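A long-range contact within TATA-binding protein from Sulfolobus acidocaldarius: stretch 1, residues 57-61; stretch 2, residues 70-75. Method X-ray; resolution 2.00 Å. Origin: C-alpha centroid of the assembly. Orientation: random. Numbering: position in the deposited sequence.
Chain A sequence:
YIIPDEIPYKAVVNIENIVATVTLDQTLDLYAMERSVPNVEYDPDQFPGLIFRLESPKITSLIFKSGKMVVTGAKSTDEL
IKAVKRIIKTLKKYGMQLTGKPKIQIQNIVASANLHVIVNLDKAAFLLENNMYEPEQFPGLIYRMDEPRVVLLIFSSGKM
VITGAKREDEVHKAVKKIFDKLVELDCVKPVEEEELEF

Stretch 1 57-61: PKITS
Stretch 2, residues 70-75: VVTGAK

Neighbouring antiparallel strands are held by paired backbone hydrogen bonds and sealed by the side chains that alternate between the two faces of the sheet, and a short contact in the TATA-binding protein of Sulfolobus acidocaldarius illustrates both. Residues 59-61 run against residues 70-72, with 167° between their N-to-C directions and a closest axial approach of 4.8 Å. The register sets Ile59 opposite Gly73 (CA to CA 4.7 Å), Thr60 opposite Thr72 (5.3 Å) and Ser61 opposite Val71 (4.4 Å). Backbone angles are extended: phi/psi is -136/141 at Ile59, -121/137 at Thr60, -122/129 at Ser61, -106/127 at Val70, -116/128 at Val71 and -133/151 at Thr72. Ahead of the first strand come Pro57 (-75/156, preceded by a cis peptide) and Lys58 (-72/112).

The hydrogen bonding centres on one wide pair. Thr60 N donates to Thr72 O at 2.9 Å and Thr72 N donates to Thr60 O at 2.8 Å; N-H...O angles of 170° and 168° make both nearly linear. Ser61 and Val71 form the adjoining narrow, non-hydrogen-bonded pair. Weaker CA-H...O contacts supplement this ladder: Val71 CA lies 3.4 Å from Thr60 O, Ser61 CA 3.3 Å from Val70 O, and Ile59 CA 3.5 Å from Thr72 O.

Side chains follow the alternation. Thr60 (chi1 -66°, m) and Thr72 (chi1 -174°, t) share one face, where Thr60 CB meets Thr72 CG2 at 3.7 Å; Thr72 OG1 is hydrogen-bonded elsewhere in the structure. Ser61 (chi1 t) and Val71 (chi1 t) occupy the other face, with Ser61 OG 3.8 Å from Val71 CG2. This is a van der Waals contact, and the buried hydroxyl has no polar partner in the model.

Apolar packing is dominated by Ile59, whose m,m rotamer (chi1 -59°, chi2 -69°) brings the end of its side chain nearer the second stretch although its CA-to-CB bond points sideways. Its CG2 reaches Val71 CG1 at 3.6 Å, while its CD1 lies 4.1 Å from Ala74 CB and 3.5 Å from Gly73 C.

Gly73 shows how backbone geometry can demand glycine. At phi/psi 117/-27 a CB would be jammed against the preceding carbonyl oxygen; it would also point toward the first stretch and clash with Lys58 O at 2.7 Å. Ala74 (-66/145) and Lys75 (-111/7; side chain m,t,t,t) follow. Lys58, t,t,m,t, leads its side-chain end away from the contact, which buries 311 Å² in total.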

ATOM      1  N   PRO A  57      -3.786  28.173  -7.954  1.00 47.17           N
ATOM      2  CA  PRO A  57      -4.048  26.736  -7.865  1.00 44.88           C
ATOM      3  C   PRO A  57      -4.646  26.396  -6.498  1.00 43.46           C
ATOM      4  O   PRO A  57      -4.484  27.147  -5.534  1.00 41.87           O
ATOM      5  CB  PRO A  57      -2.670  26.122  -8.098  1.00 45.42           C
ATOM      6  CG  PRO A  57      -1.744  27.132  -7.508  1.00 45.37           C
ATOM      7  CD  PRO A  57      -2.339  28.458  -7.931  1.00 46.32           C
ATOM      8  N   LYS A  58      -5.363  25.282  -6.438  1.00 41.38           N
ATOM      9  CA  LYS A  58      -5.993  24.848  -5.209  1.00 40.21           C
ATOM     10  C   LYS A  58      -4.893  24.354  -4.273  1.00 38.04           C
ATOM     11  O   LYS A  58      -4.236  23.341  -4.530  1.00 38.13           O
ATOM     12  CB  LYS A  58      -7.005  23.733  -5.503  1.00 41.69           C
ATOM     13  CG  LYS A  58      -7.863  23.295  -4.312  1.00 43.97           C
ATOM     14  CD  LYS A  58      -8.912  22.261  -4.740  1.00 47.34           C
ATOM     15  CE  LYS A  58     -10.000  22.891  -5.628  1.00 49.15           C
ATOM     16  NZ  LYS A  58     -10.783  21.880  -6.418  1.00 51.02           N
ATOM     17  N   ILE A  59      -4.671  25.091  -3.198  1.00 34.16           N
ATOM     18  CA  ILE A  59      -3.653  24.713  -2.232  1.00 32.84           C
ATOM     19  C   ILE A  59      -4.195  24.870  -0.827  1.00 31.11           C
ATOM     20  O   ILE A  59      -4.952  25.810  -0.565  1.00 30.25           O
ATOM     21  CB  ILE A  59      -2.417  25.622  -2.329  1.00 32.89           C
ATOM     22  CG1 ILE A  59      -1.817  25.546  -3.730  1.00 34.49           C
ATOM     23  CG2 ILE A  59      -1.377  25.189  -1.300  1.00 32.41           C
ATOM     24  CD1 ILE A  59      -1.176  24.220  -4.033  1.00 32.26           C
ATOM     25  N   THR A  60      -3.845  23.945   0.063  1.00 28.78           N
ATOM     26  CA  THR A  60      -4.275  24.093   1.437  1.00 28.20           C
ATOM     27  C   THR A  60      -3.050  24.143   2.314  1.00 27.00           C
ATOM     28  O   THR A  60      -2.089  23.402   2.126  1.00 24.03           O
ATOM     29  CB  THR A  60      -5.201  22.974   1.903  1.00 29.71           C
ATOM     30  OG1 THR A  60      -6.428  23.057   1.173  1.00 31.72           O
ATOM     31  CG2 THR A  60      -5.533  23.126   3.419  1.00 27.66           C
ATOM     32  N   SER A  61      -3.076  25.065   3.263  1.00 25.77           N
ATOM     33  CA  SER A  61      -1.969  25.203   4.189  1.00 25.68           C
ATOM     34  C   SER A  61      -2.526  25.014   5.582  1.00 23.90           C
ATOM     35  O   SER A  61      -3.533  25.627   5.940  1.00 25.80           O
ATOM     36  CB  SER A  61      -1.351  26.594   4.057  1.00 26.83           C
ATOM     37  OG  SER A  61      -0.191  26.684   4.869  1.00 31.73           O
ATOM     38  N   VAL A  70       2.044  22.881   7.109  1.00 24.50           N
ATOM     39  CA  VAL A  70       1.972  21.776   6.162  1.00 23.79           C
ATOM     40  C   VAL A  70       1.236  22.325   4.939  1.00 23.78           C
ATOM     41  O   VAL A  70       0.146  22.867   5.077  1.00 23.75           O
ATOM     42  CB  VAL A  70       1.190  20.574   6.726  1.00 24.71           C
ATOM     43  CG1 VAL A  70       1.032  19.496   5.601  1.00 24.28           C
ATOM     44  CG2 VAL A  70       1.954  19.953   7.935  1.00 24.65           C
ATOM     45  N   VAL A  71       1.835  22.182   3.758  1.00 23.13           N
ATOM     46  CA  VAL A  71       1.238  22.673   2.517  1.00 21.64           C
ATOM     47  C   VAL A  71       0.938  21.491   1.606  1.00 22.27           C
ATOM     48  O   VAL A  71       1.809  20.653   1.338  1.00 21.37           O
ATOM     49  CB  VAL A  71       2.192  23.669   1.836  1.00 21.75           C
ATOM     50  CG1 VAL A  71       1.605  24.176   0.518  1.00 20.27           C
ATOM     51  CG2 VAL A  71       2.423  24.858   2.791  1.00 21.32           C
ATOM     52  N   THR A  72      -0.300  21.423   1.130  1.00 20.92           N
ATOM     53  CA  THR A  72      -0.715  20.320   0.297  1.00 21.85           C
ATOM     54  C   THR A  72      -1.454  20.804  -0.946  1.00 21.66           C
ATOM     55  O   THR A  72      -2.080  21.874  -0.923  1.00 20.85           O
ATOM     56  CB  THR A  72      -1.616  19.370   1.115  1.00 22.66           C
ATOM     57  OG1 THR A  72      -1.913  18.217   0.352  1.00 19.93           O
ATOM     58  CG2 THR A  72      -2.934  20.075   1.510  1.00 24.10           C
ATOM     59  N   GLY A  73      -1.359  20.037  -2.029  1.00 19.60           N
ATOM     60  CA  GLY A  73      -2.044  20.410  -3.257  1.00 21.78           C
ATOM     61  C   GLY A  73      -1.181  20.703  -4.474  1.00 23.30           C
ATOM     62  O   GLY A  73      -1.642  20.512  -5.612  1.00 24.30           O
ATOM     63  N   ALA A  74       0.062  21.148  -4.274  1.00 23.46           N
ATOM     64  CA  ALA A  74       0.937  21.470  -5.413  1.00 24.73           C
ATOM     65  C   ALA A  74       1.289  20.207  -6.206  1.00 25.82           C
ATOM     66  O   ALA A  74       1.434  19.123  -5.622  1.00 25.85           O
ATOM     67  CB  ALA A  74       2.208  22.137  -4.924  1.00 22.99           C
ATOM     68  N   LYS A  75       1.422  20.340  -7.526  1.00 26.94           N
ATOM     69  CA  LYS A  75       1.741  19.193  -8.370  1.00 28.51           C
ATOM     70  C   LYS A  75       3.113  19.269  -8.963  1.00 28.46           C
ATOM     71  O   LYS A  75       3.451  18.448  -9.800  1.00 29.49           O
ATOM     72  CB  LYS A  75       0.704  19.027  -9.482  1.00 29.46           C
ATOM     73  CG  LYS A  75      -0.652  18.670  -8.922  1.00 30.58           C
ATOM     74  CD  LYS A  75      -1.771  18.666  -9.952  1.00 34.20           C
ATOM     75  CE  LYS A  75      -3.105  18.429  -9.238  1.00 37.52           C
ATOM     76  NZ  LYS A  75      -4.296  18.328 -10.143  1.00 40.33           N
TER